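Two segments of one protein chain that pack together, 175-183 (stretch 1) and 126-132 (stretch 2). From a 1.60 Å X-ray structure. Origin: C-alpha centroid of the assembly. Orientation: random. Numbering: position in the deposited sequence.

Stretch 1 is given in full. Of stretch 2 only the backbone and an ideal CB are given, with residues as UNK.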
# COMPACT_ATOMS: atom_id res chain seq x y z
N PRO A 175 0.68 -9.66 18.96
CA PRO A 175 1.42 -8.55 19.58
C PRO A 175 1.88 -7.46 18.62
O PRO A 175 1.94 -6.30 19.01
CB PRO A 175 2.66 -9.24 20.18
CG PRO A 175 2.27 -10.64 20.37
CD PRO A 175 1.23 -10.97 19.33
N ALA A 176 2.15 -7.83 17.37
CA ALA A 176 2.57 -6.84 16.36
C ALA A 176 1.57 -5.70 16.22
O ALA A 176 1.93 -4.59 15.85
CB ALA A 176 2.81 -7.52 15.00
N TYR A 177 0.30 -5.99 16.51
CA TYR A 177 -0.77 -5.02 16.34
C TYR A 177 -1.38 -4.55 17.64
O TYR A 177 -2.07 -3.52 17.67
CB TYR A 177 -1.86 -5.58 15.43
CG TYR A 177 -1.26 -6.01 14.15
CD1 TYR A 177 -0.95 -5.06 13.18
CD2 TYR A 177 -0.90 -7.34 13.92
CE1 TYR A 177 -0.35 -5.41 12.01
CE2 TYR A 177 -0.28 -7.71 12.73
CZ TYR A 177 -0.01 -6.71 11.79
OH TYR A 177 0.59 -6.99 10.59
N LYS A 178 -1.13 -5.29 18.71
CA LYS A 178 -1.75 -4.97 20.00
C LYS A 178 -0.78 -4.37 21.01
O LYS A 178 -1.22 -3.68 21.94
CB LYS A 178 -2.47 -6.20 20.56
CG LYS A 178 -3.56 -6.75 19.65
CD LYS A 178 -4.86 -5.92 19.73
CE LYS A 178 -5.49 -5.76 18.35
NZ LYS A 178 -6.99 -5.69 18.37
N LYS A 179 0.52 -4.61 20.84
CA LYS A 179 1.53 -4.16 21.80
C LYS A 179 2.42 -3.02 21.26
O LYS A 179 3.31 -2.55 21.95
CB LYS A 179 2.38 -5.34 22.28
CG LYS A 179 1.65 -6.36 23.20
CD LYS A 179 0.53 -7.11 22.47
CE LYS A 179 0.15 -8.46 23.09
NZ LYS A 179 -0.86 -9.17 22.22
N TYR A 180 2.15 -2.58 20.03
CA TYR A 180 2.88 -1.48 19.38
C TYR A 180 1.88 -0.57 18.68
O TYR A 180 0.76 -1.02 18.41
CB TYR A 180 3.82 -2.03 18.31
CG TYR A 180 4.89 -2.93 18.84
CD1 TYR A 180 6.07 -2.39 19.35
CD2 TYR A 180 4.73 -4.32 18.86
CE1 TYR A 180 7.07 -3.20 19.86
CE2 TYR A 180 5.73 -5.14 19.37
CZ TYR A 180 6.90 -4.56 19.87
OH TYR A 180 7.92 -5.35 20.37
N PRO A 181 2.29 0.67 18.34
CA PRO A 181 1.43 1.57 17.58
C PRO A 181 1.00 0.92 16.27
O PRO A 181 1.76 0.16 15.68
CB PRO A 181 2.33 2.76 17.30
CG PRO A 181 3.28 2.77 18.47
CD PRO A 181 3.58 1.32 18.66
N ARG A 182 -0.23 1.20 15.87
CA ARG A 182 -0.76 0.69 14.61
C ARG A 182 -0.54 1.72 13.51
O ARG A 182 -0.28 2.91 13.77
CB ARG A 182 -2.26 0.36 14.76
CG ARG A 182 -2.57 -1.02 15.38
CD ARG A 182 -4.09 -1.27 15.40
NE ARG A 182 -4.50 -2.64 15.76
CZ ARG A 182 -4.84 -3.58 14.88
NH1 ARG A 182 -4.81 -3.33 13.57
NH2 ARG A 182 -5.22 -4.79 15.30
N GLY A 183 -0.63 1.27 12.26
CA GLY A 183 -0.41 2.19 11.15
C GLY A 183 -1.67 2.54 10.38
O GLY A 183 -2.77 2.06 10.70
N UNK A 126 10.14 -5.50 12.97
CA UNK A 126 10.36 -4.10 12.53
C UNK A 126 9.95 -3.15 13.62
O UNK A 126 10.61 -2.13 13.85
CB UNK A 126 9.58 -3.79 11.25
N UNK A 127 8.80 -3.41 14.22
CA UNK A 127 8.24 -2.47 15.17
C UNK A 127 9.07 -2.47 16.45
O UNK A 127 9.15 -1.46 17.14
CB UNK A 127 6.78 -2.81 15.47
N UNK A 128 9.67 -3.62 16.78
CA UNK A 128 10.56 -3.68 17.97
C UNK A 128 11.78 -2.78 17.75
O UNK A 128 12.23 -2.09 18.68
CB UNK A 128 11.01 -5.12 18.25
N UNK A 129 12.32 -2.80 16.53
CA UNK A 129 13.45 -1.91 16.20
C UNK A 129 13.01 -0.44 16.34
O UNK A 129 13.69 0.36 16.99
CB UNK A 129 13.96 -2.18 14.78
N UNK A 130 11.89 -0.09 15.71
CA UNK A 130 11.41 1.29 15.79
C UNK A 130 11.18 1.71 17.22
O UNK A 130 11.51 2.85 17.60
CB UNK A 130 10.12 1.46 14.99
N UNK A 131 10.60 0.82 18.03
CA UNK A 131 10.30 1.17 19.42
C UNK A 131 11.61 1.32 20.23
O UNK A 131 11.76 2.28 21.01
CB UNK A 131 9.40 0.11 20.05
N UNK A 132 12.54 0.38 20.03
CA UNK A 132 13.83 0.46 20.75
C UNK A 132 14.53 1.80 20.48
O UNK A 132 15.11 2.40 21.38
CB UNK A 132 14.74 -0.70 20.34

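Stretch 2 is one helical segment throughout, with backbone angles near -60/-40. Stretch 1 starts as a short helix and continues as a loop, and Tyr180 is its main offering.

Position 126 has no atom of stretch 1 within 5.5 Å of its ideal CB. Stretch 1 sets no preference here beyond a residue that tolerates a helix. The deposited residue is His126, which makes no contact.

Position 127 points toward stretch 1. The ideal CB is 3.9 Å from Tyr180 CG, so the side chain starts over the ring. Farther on, the carbonyl oxygens of Ala176 and Pro181 face a common space, and a donor placed between them could serve both. A short apolar residue could cover the ring but would leave these oxygens unreached. A long side chain with an aliphatic stem and a donor at its tip suits best, either lysine or arginine. The residue is Lys127. Its CB sits over one face of the Tyr180 ring, 4.1 Å from the centroid, in a CH-pi contact. Chi1 is m and the remaining angles are t, so the chain runs out extended. Lys127 NZ then donates to Ala176 O at 2.9 Å and to Pro181 O at 2.9 Å, tying the helical part of stretch 1 to its loop.

Position 128 points sideways. Its ideal CB is 3.8 Å from Tyr180 OH, with open space beyond. Many polar or long residues would fit. The residue is Lys128, whose CB lies 3.7 Å from Tyr180 OH. A water bridges the two side chains, its O 2.8 Å from Lys128 NZ, which donates to it, and 2.8 Å from Tyr180 OH.

Position 129 points away, so stretch 1 does not restrict it. It is Val129, without contact.

Position 130 points sideways, and its ideal CB has no neighbour from stretch 1 within 5.5 Å. It is Trp130, and its ring stays clear of stretch 1.

Position 131 points toward stretch 1. The ideal CB is 4.0 Å from Tyr180 CE1, and Pro181 lies farther off. Leucine, isoleucine or methionine would suit this apolar surface; a longer chain could reach the proline. It is Met131. Its CB meets the Tyr180 ring at the edge, 4.1 Å from Tyr180 CE1. Chi2 and chi3 are both p, and Met131 CE packs 3.6 Å from Pro181 CD.

Position 132 points sideways into space that stretch 1 leaves empty. Stretch 1 sets no preference, and a polar residue is one of many that would do. It is Asp132, which makes no contact.

Stretch 2, residues 126-132: HKKVWMD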
# COMPACT_ATOMS: atom_id res chain seq x y z
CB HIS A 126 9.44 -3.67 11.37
CG HIS A 126 9.48 -4.53 10.16
ND1 HIS A 126 10.53 -5.35 9.85
CD2 HIS A 126 8.58 -4.66 9.16
CE1 HIS A 126 10.28 -5.96 8.70
NE2 HIS A 126 9.10 -5.56 8.26
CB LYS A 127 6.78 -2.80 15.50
CG LYS A 127 5.84 -2.50 14.35
CD LYS A 127 4.40 -2.46 14.82
CE LYS A 127 3.42 -2.25 13.66
NZ LYS A 127 2.03 -2.28 14.18
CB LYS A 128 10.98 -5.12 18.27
CG LYS A 128 11.71 -5.32 19.61
CD LYS A 128 12.05 -6.81 19.82
CE LYS A 128 12.55 -7.09 21.23
NZ LYS A 128 11.62 -6.52 22.25
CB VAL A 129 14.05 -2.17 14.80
CG1 VAL A 129 15.18 -1.20 14.49
CG2 VAL A 129 14.55 -3.61 14.67
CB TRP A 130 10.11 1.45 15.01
CG TRP A 130 10.32 1.48 13.51
CD1 TRP A 130 11.37 2.02 12.84
CD2 TRP A 130 9.40 1.01 12.51
NE1 TRP A 130 11.19 1.90 11.48
CE2 TRP A 130 9.99 1.28 11.25
CE3 TRP A 130 8.15 0.38 12.56
CZ2 TRP A 130 9.37 0.94 10.05
CZ3 TRP A 130 7.54 0.04 11.35
CH2 TRP A 130 8.15 0.33 10.12
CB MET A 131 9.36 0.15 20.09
CG MET A 131 8.91 0.58 21.50
SD MET A 131 7.95 2.13 21.62
CE MET A 131 6.51 1.59 20.73
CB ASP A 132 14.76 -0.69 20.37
CG ASP A 132 14.38 -2.01 21.02
OD1 ASP A 132 13.39 -2.09 21.80
OD2 ASP A 132 15.09 -3.00 20.74
O HOH W 1 9.65 -4.50 22.43
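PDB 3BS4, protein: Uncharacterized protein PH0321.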